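Local coordinates for protein C-glycoside 3-oxidase (Microbacterium trichothecenolyticum, PDB 7DVE) that oxidises the C3 hydroxyl of the sugar in C-glycosides such as isoorientin and mangiferin, using FAD and molecular oxygen and releasing hydrogen peroxide, at residues Ser47-Pro50 / Gly51-Val54. Residues are numbered along the deposited sequence; the frame is centred on the assembly and turned at random.
Sequences SDPP and GAHV
With chi1 at 52°, Ser47 OG sits between its own backbone N and carbonyl carbon, which aims the hydroxyl at Ala52 across a tight loop. There OG donates to Ala52 O at 2.6 Å, and the C=O...OG angle of 121°, with the donor tilted from the carbonyl plane, shows an approach well off the C=O direction. OG also accepts a hydrogen bond from a water at 2.8 Å; the same water accepts a hydrogen bond from Gly51 N at 3.0 Å, so one hydroxyl reaches two successive residues. The bend itself is a type II beta turn from Pro49 to Ala52, closed by Ala52 N to Pro49 O at 2.9 Å. Gly51, at phi 84°, holds the third position, where a CB would clash with Pro50 O. The peptide bond before Pro49 is cis, and Pro49 CD lies 4.2 Å from Ala52 CB. From helix 215-224, Asp216 touches the side chains of both Pro49 and Ala52, and Arg224 that of Pro49. An alanine in place of Ser47 would probably leave Ala52 O without this donor and the water without one of its mates. Directly and through water, the Ser47 hydroxyl thus joins the chain entering the turn to its closing half, near the FAD-binding residue Asn120.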
# COMPACT_ATOMS: atom_id res chain seq x y z
N SER A 47 -11.77 -6.97 11.99
CA SER A 47 -10.72 -7.61 12.77
C SER A 47 -10.52 -6.87 14.08
O SER A 47 -10.94 -5.72 14.24
CB SER A 47 -9.40 -7.65 11.99
OG SER A 47 -9.08 -6.36 11.52
N ASP A 48 -9.85 -7.55 15.03
CA ASP A 48 -9.61 -7.06 16.39
C ASP A 48 -8.13 -7.13 16.73
O ASP A 48 -7.51 -8.21 16.59
CB ASP A 48 -10.39 -7.87 17.44
CG ASP A 48 -10.57 -7.11 18.73
OD1 ASP A 48 -10.89 -5.90 18.66
OD2 ASP A 48 -10.41 -7.71 19.81
N PRO A 49 -7.50 -6.01 17.17
CA PRO A 49 -8.06 -4.65 17.21
C PRO A 49 -8.35 -4.11 15.82
O PRO A 49 -7.80 -4.65 14.86
CB PRO A 49 -6.95 -3.82 17.89
CG PRO A 49 -5.71 -4.66 17.74
CD PRO A 49 -6.18 -6.08 17.80
N PRO A 50 -9.21 -3.10 15.70
CA PRO A 50 -9.58 -2.61 14.37
C PRO A 50 -8.35 -2.39 13.49
O PRO A 50 -7.33 -1.87 13.94
CB PRO A 50 -10.32 -1.30 14.68
CG PRO A 50 -10.92 -1.55 16.04
CD PRO A 50 -9.93 -2.39 16.77
N GLY A 51 -8.46 -2.79 12.22
CA GLY A 51 -7.36 -2.71 11.30
C GLY A 51 -6.38 -3.86 11.34
O GLY A 51 -5.44 -3.89 10.54
N ALA A 52 -6.53 -4.81 12.26
CA ALA A 52 -5.58 -5.91 12.34
C ALA A 52 -5.71 -6.83 11.11
O ALA A 52 -6.73 -6.85 10.43
CB ALA A 52 -5.80 -6.70 13.63
N HIS A 53 -4.64 -7.56 10.81
CA HIS A 53 -4.65 -8.42 9.62
C HIS A 53 -5.64 -9.56 9.79
O HIS A 53 -5.79 -10.13 10.87
CB HIS A 53 -3.25 -8.98 9.35
CG HIS A 53 -3.06 -9.45 7.94
ND1 HIS A 53 -3.59 -10.64 7.48
CD2 HIS A 53 -2.44 -8.88 6.87
CE1 HIS A 53 -3.29 -10.79 6.20
NE2 HIS A 53 -2.58 -9.74 5.81
N VAL A 54 -6.32 -9.92 8.70
CA VAL A 54 -7.28 -11.03 8.77
C VAL A 54 -6.60 -12.33 9.22
O VAL A 54 -7.22 -13.16 9.88
CB VAL A 54 -8.03 -11.20 7.43
CG1 VAL A 54 -8.86 -9.94 7.10
CG2 VAL A 54 -7.08 -11.56 6.26
O HOH W 1 -10.68 -4.22 10.74